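Local coordinates for MIX1 (Leishmania major, PDB 3HA4), which forms a homodimer and acts as a membrane-anchored, TPR-like helical scaffold that mediates protein-protein interactions, at the interface of chains A and B. Sequence-based numbering; all coordinates share one arbitrary frame. Chains: chain A/B, MIX1.

Contact 1: the interface of chains A and B. Residues chain A 34-35, 116-117, 119; chain B 122, 124-125.
A:Asn117 meets B:Asp124 amide to carboxylate: the side-chain nitrogen ND2 donates to the carboxylate oxygen OD2 of B:Asp124 at 2.7 Å. OD2 is approached nearly along its C-O axis, and amide and carboxylate planes lie only 20° apart, the acceptor tilted a little from the amide plane. Asparagine suits this place because its short side-chain amide supplies an N-H to the carboxylate. The main-chain carbonyl of the same residue faces B:Asn122, and A:Asn117 O takes a bond of 3.2 Å from B:Asn122 ND2; the donor stands above the carbonyl plane although the acceptor lies close to the donor's own amide plane. Beside the carboxylate, the six-membered part of the A:Trp34 indole packs on the aspartate stem, CE3 lying 3.4 Å from B:Asp124 CB. A:Pro35 adds its ring carbons CD and CG near the other carboxylate oxygen, OD1.

Further out, A:Trp34 has CG anti to the backbone N (chi1 -180°), which sends the indole toward the partner and lets CE3 and CZ3 reach B:Asp124; A:Asn117 CB rests over the rim of one of its faces. On the partner, OD1 of B:Asn122 accepts from the backbone N of B:Val125 at 2.7 Å, with an almost straight 172° at the hydrogen. This N-cap of helix 123-137 helps fix the amide whose nitrogen points across. The site thus ties a loop and a helix start of one subunit to the first turn of a helix in the other, supporting the homodimer.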
ATOM      1  N   TRP A  34       0.867 -13.427  -4.297  1.00 26.44           N
ATOM      2  CA  TRP A  34       1.125 -12.069  -3.820  1.00 25.86           C
ATOM      3  C   TRP A  34      -0.143 -11.189  -3.694  1.00 24.53           C
ATOM      4  O   TRP A  34      -0.295 -10.460  -2.712  1.00 25.63           O
ATOM      5  CB  TRP A  34       2.216 -11.405  -4.681  1.00 26.97           C
ATOM      6  CG  TRP A  34       2.567 -10.000  -4.272  1.00 25.84           C
ATOM      7  CD1 TRP A  34       3.504  -9.618  -3.351  1.00 25.34           C
ATOM      8  CD2 TRP A  34       1.964  -8.790  -4.757  1.00 26.88           C
ATOM      9  NE1 TRP A  34       3.525  -8.250  -3.237  1.00 26.61           N
ATOM     10  CE2 TRP A  34       2.595  -7.715  -4.090  1.00 33.81           C
ATOM     11  CE3 TRP A  34       0.959  -8.512  -5.694  1.00 25.62           C
ATOM     12  CZ2 TRP A  34       2.253  -6.378  -4.329  1.00 25.99           C
ATOM     13  CZ3 TRP A  34       0.618  -7.183  -5.932  1.00 26.85           C
ATOM     14  CH2 TRP A  34       1.265  -6.134  -5.250  1.00 24.73           C
ATOM     15  N   PRO A  35      -1.055 -11.258  -4.625  1.00 25.86           N
ATOM     16  CA  PRO A  35      -2.191 -10.392  -4.512  1.00 26.61           C
ATOM     17  C   PRO A  35      -3.116 -10.730  -3.400  1.00 25.29           C
ATOM     18  O   PRO A  35      -3.686  -9.851  -2.883  1.00 28.39           O
ATOM     19  CB  PRO A  35      -2.850 -10.553  -5.857  1.00 27.35           C
ATOM     20  CG  PRO A  35      -1.814 -10.888  -6.699  1.00 29.76           C
ATOM     21  CD  PRO A  35      -0.983 -11.790  -5.976  1.00 28.74           C
ATOM     22  N   PRO A 116      10.562  -6.122  -8.103  1.00 81.75           N
ATOM     23  CA  PRO A 116       9.556  -5.888  -7.078  1.00 75.32           C
ATOM     24  C   PRO A 116       8.153  -6.022  -7.576  1.00 80.12           C
ATOM     25  O   PRO A 116       7.804  -5.557  -8.627  1.00 75.25           O
ATOM     26  CB  PRO A 116       9.823  -4.450  -6.674  1.00 69.29           C
ATOM     27  CG  PRO A 116      11.208  -4.231  -7.007  1.00 66.61           C
ATOM     28  CD  PRO A 116      11.399  -4.931  -8.276  1.00 67.83           C
ATOM     29  N   ASN A 117       7.353  -6.674  -6.761  1.00 62.85           N
ATOM     30  CA  ASN A 117       5.985  -7.005  -7.067  1.00 64.15           C
ATOM     31  C   ASN A 117       5.132  -5.798  -7.248  1.00 72.56           C
ATOM     32  O   ASN A 117       4.216  -5.814  -8.019  1.00 77.76           O
ATOM     33  CB  ASN A 117       5.412  -7.908  -6.001  1.00 62.23           C
ATOM     34  CG  ASN A 117       6.135  -9.202  -5.915  1.00 67.00           C
ATOM     35  OD1 ASN A 117       7.210  -9.278  -5.392  1.00 60.62           O
ATOM     36  ND2 ASN A 117       5.550 -10.227  -6.470  1.00 59.66           N
ATOM     37  N   GLY A 119       5.748  -3.297  -8.608  1.00 97.00           N
ATOM     38  CA  GLY A 119       6.127  -2.611  -9.803  1.00 95.69           C
ATOM     39  C   GLY A 119       7.467  -1.946  -9.711  1.00 90.20           C
ATOM     40  O   GLY A 119       8.143  -1.989  -8.721  1.00 66.44           O
TER
ATOM     41  N   ASN B 122       2.402  -4.394 -13.455  1.00 51.11           N
ATOM     42  CA  ASN B 122       2.636  -5.751 -13.950  1.00 38.03           C
ATOM     43  C   ASN B 122       1.388  -6.598 -13.741  1.00 58.42           C
ATOM     44  O   ASN B 122       0.296  -6.066 -13.555  1.00 50.65           O
ATOM     45  CB  ASN B 122       3.844  -6.399 -13.263  1.00 48.64           C
ATOM     46  CG  ASN B 122       3.722  -6.420 -11.745  1.00 50.34           C
ATOM     47  OD1 ASN B 122       2.623  -6.488 -11.187  1.00 45.59           O
ATOM     48  ND2 ASN B 122       4.862  -6.363 -11.071  1.00 54.74           N
ATOM     49  N   ASP B 124       0.895  -8.689 -11.195  1.00 51.34           N
ATOM     50  CA  ASP B 124       0.580  -8.628  -9.773  1.00 45.94           C
ATOM     51  C   ASP B 124      -0.207  -7.368  -9.459  1.00 43.32           C
ATOM     52  O   ASP B 124      -1.260  -7.422  -8.819  1.00 33.93           O
ATOM     53  CB  ASP B 124       1.857  -8.649  -8.928  1.00 55.28           C
ATOM     54  CG  ASP B 124       2.389 -10.055  -8.704  1.00 51.45           C
ATOM     55  OD1 ASP B 124       1.600 -11.021  -8.838  1.00 42.26           O
ATOM     56  OD2 ASP B 124       3.596 -10.185  -8.383  1.00 57.47           O
ATOM     57  N   VAL B 125       0.314  -6.229  -9.897  1.00 39.55           N
ATOM     58  CA  VAL B 125      -0.371  -4.972  -9.663  1.00 36.06           C
ATOM     59  C   VAL B 125      -1.729  -5.039 -10.328  1.00 40.30           C
ATOM     60  O   VAL B 125      -2.728  -4.564  -9.788  1.00 48.04           O
ATOM     61  CB  VAL B 125       0.412  -3.783 -10.212  1.00 35.08           C
ATOM     62  CG1 VAL B 125      -0.441  -2.512 -10.158  1.00 33.59           C
ATOM     63  CG2 VAL B 125       1.705  -3.608  -9.429  1.00 28.51           C
TER

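Contact 2: the interface of chains A and B. Residues chain A 124, 127-128, 131; chain B 35-36, 38-39.
Apolar packing dominates where A:Met131 and B:Pro35 meet, their side chains crossing at about a right angle. The thioether sulfur SD of A:Met131 lies 3.9 Å from B:Pro35 CB; the methyl CE is modelled too close to the proline ring for its exact position to be trusted. Methionine suits a surface of this kind, since its unbranched chain, with CG anti to the backbone N (chi1 176°), reaches the proline with SD. B:Pro35, in the first turn of helix 34-45, offers a compact ring that needs no N-H partner there. A:Glu127 uses its aliphatic stem, with CB 3.7 Å from B:Pro35 CG, and A:Ile128 brings CG1 to 4.0 Å from B:Pro35 CA.

A second kind of contact is CH-pi. The terminal methyl of A:Ile128 sits over one face of the B:His38 imidazole, CD1 being 3.9 Å from the ring centroid and displaced toward the rim. In B:His38, chi1 of 171° carries the ring toward A:Ile128 and chi2 of -97° turns its face to CD1, while the long branch of isoleucine supplies the reach.

Last comes sulfur against amide. B:Gln39, extended beyond CG, sets the face of its terminal amide against the sulfur of A:Met131, a weakly polar atom that tolerates both apolar and amide neighbours. Here B:Gln39 CD lies 4.0 Å from A:Met131 SD.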
ATOM      1  N   ASP A 124       9.641   7.862  -8.353  1.00 36.85           N
ATOM      2  CA  ASP A 124       8.639   8.201  -7.394  1.00 55.88           C
ATOM      3  C   ASP A 124       8.537   7.125  -6.369  1.00 37.52           C
ATOM      4  O   ASP A 124       8.284   7.384  -5.242  1.00 39.86           O
ATOM      5  CB  ASP A 124       7.313   8.267  -8.100  1.00 61.10           C
ATOM      6  CG  ASP A 124       7.025   9.597  -8.638  1.00 77.41           C
ATOM      7  OD1 ASP A 124       7.175  10.567  -7.914  1.00 78.21           O
ATOM      8  OD2 ASP A 124       6.635   9.665  -9.789  1.00 97.01           O
ATOM      9  N   GLU A 127      11.123   7.200  -3.821  1.00 29.68           N
ATOM     10  CA  GLU A 127      10.932   8.275  -2.886  1.00 37.85           C
ATOM     11  C   GLU A 127       9.950   7.910  -1.809  1.00 32.39           C
ATOM     12  O   GLU A 127      10.131   8.250  -0.697  1.00 41.57           O
ATOM     13  CB  GLU A 127      10.445   9.514  -3.621  1.00 53.56           C
ATOM     14  CG  GLU A 127      11.526  10.384  -4.219  1.00 67.23           C
ATOM     15  CD  GLU A 127      10.983  11.548  -5.015  1.00 99.76           C
ATOM     16  OE1 GLU A 127      10.043  12.185  -4.554  1.00 90.89           O
ATOM     17  OE2 GLU A 127      11.492  11.845  -6.095  1.00 87.10           O
ATOM     18  N   ILE A 128       8.886   7.230  -2.166  1.00 41.86           N
ATOM     19  CA  ILE A 128       7.909   6.741  -1.231  1.00 39.80           C
ATOM     20  C   ILE A 128       8.496   5.718  -0.275  1.00 42.14           C
ATOM     21  O   ILE A 128       8.078   5.627   0.842  1.00 27.10           O
ATOM     22  CB  ILE A 128       6.690   6.213  -1.986  1.00 33.25           C
ATOM     23  CG1 ILE A 128       5.436   6.459  -1.200  1.00 41.47           C
ATOM     24  CG2 ILE A 128       6.800   4.786  -2.290  1.00 26.50           C
ATOM     25  CD1 ILE A 128       4.272   5.864  -1.792  1.00 52.68           C
ATOM     26  N   MET A 131      10.595   7.598   2.257  1.00 29.30           N
ATOM     27  CA  MET A 131       9.719   8.112   3.249  1.00 30.95           C
ATOM     28  C   MET A 131       9.349   7.039   4.224  1.00 28.01           C
ATOM     29  O   MET A 131       9.337   7.277   5.372  1.00 32.42           O
ATOM     30  CB  MET A 131       8.499   8.696   2.581  1.00 33.50           C
ATOM     31  CG  MET A 131       7.469   9.187   3.524  1.00 50.15           C
ATOM     32  SD  MET A 131       6.366  10.276   2.729  1.00 56.30           S
ATOM     33  CE  MET A 131       7.228  10.474   1.229  1.00 68.17           C
TER
ATOM     34  N   PRO B  35       4.815  11.030  -2.710  1.00 68.35           N
ATOM     35  CA  PRO B  35       4.972  10.464  -1.367  1.00 56.22           C
ATOM     36  C   PRO B  35       4.192  11.274  -0.337  1.00 64.10           C
ATOM     37  O   PRO B  35       3.572  10.702   0.559  1.00 62.56           O
ATOM     38  CB  PRO B  35       6.475  10.593  -1.110  1.00 48.65           C
ATOM     39  CG  PRO B  35       7.087  10.549  -2.463  1.00 61.38           C
ATOM     40  CD  PRO B  35       6.112  11.239  -3.378  1.00 61.09           C
ATOM     41  N   LEU B  36       4.226  12.595  -0.475  1.00 86.24           N
ATOM     42  CA  LEU B  36       3.493  13.478   0.423  1.00 61.49           C
ATOM     43  C   LEU B  36       1.992  13.338   0.197  1.00 60.42           C
ATOM     44  O   LEU B  36       1.215  13.260   1.148  1.00 51.72           O
ATOM     45  CB  LEU B  36       3.924  14.931   0.218  1.00 84.49           C
ATOM     46  CG  LEU B  36       4.279  15.718   1.481  1.00 73.73           C
ATOM     47  CD1 LEU B  36       4.465  14.780   2.664  1.00 60.03           C
ATOM     48  CD2 LEU B  36       5.526  16.559   1.258  1.00 69.02           C
ATOM     49  N   HIS B  38       0.447  10.749  -1.124  1.00 49.24           N
ATOM     50  CA  HIS B  38       0.082   9.420  -0.650  1.00 47.05           C
ATOM     51  C   HIS B  38       0.002   9.405   0.872  1.00 45.93           C
ATOM     52  O   HIS B  38      -0.915   8.822   1.451  1.00 44.47           O
ATOM     53  CB  HIS B  38       1.092   8.380  -1.135  1.00 46.99           C
ATOM     54  CG  HIS B  38       0.908   7.026  -0.524  1.00 45.11           C
ATOM     55  ND1 HIS B  38       1.633   6.597   0.567  1.00 44.35           N
ATOM     56  CD2 HIS B  38       0.083   6.005  -0.851  1.00 48.36           C
ATOM     57  CE1 HIS B  38       1.260   5.371   0.886  1.00 41.59           C
ATOM     58  NE2 HIS B  38       0.321   4.988   0.041  1.00 42.08           N
ATOM     59  N   GLN B  39       0.969  10.053   1.514  1.00 54.69           N
ATOM     60  CA  GLN B  39       0.993  10.150   2.963  1.00 60.33           C
ATOM     61  C   GLN B  39      -0.220  10.900   3.468  1.00 64.23           C
ATOM     62  O   GLN B  39      -0.803  10.537   4.489  1.00 46.19           O
ATOM     63  CB  GLN B  39       2.248  10.855   3.446  1.00 63.64           C
ATOM     64  CG  GLN B  39       2.308  10.954   4.958  1.00 56.06           C
ATOM     65  CD  GLN B  39       3.685  11.335   5.455  1.00 68.08           C
ATOM     66  OE1 GLN B  39       4.380  10.527   6.071  1.00 55.37           O
ATOM     67  NE2 GLN B  39       4.099  12.565   5.168  1.00 76.05           N
TER

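About 18 Å separates the C-alpha centres of contact 1 and contact 2 in the copies given, yet they draw on the same two helices with the chains exchanged. A:Pro35 and B:Asp124 of contact 1 recur as B:Pro35 and A:Asp124 in contact 2, and by the two-fold symmetry contact 1 therefore adjoins the twin of contact 2. In each half of the dimer the start of helix 123-137 is held by bonds from a partner loop and by tryptophan packing, while its next turns pack on the partner's helix that starts at residue 34. Together they probably hold the dimer in a definite relative orientation.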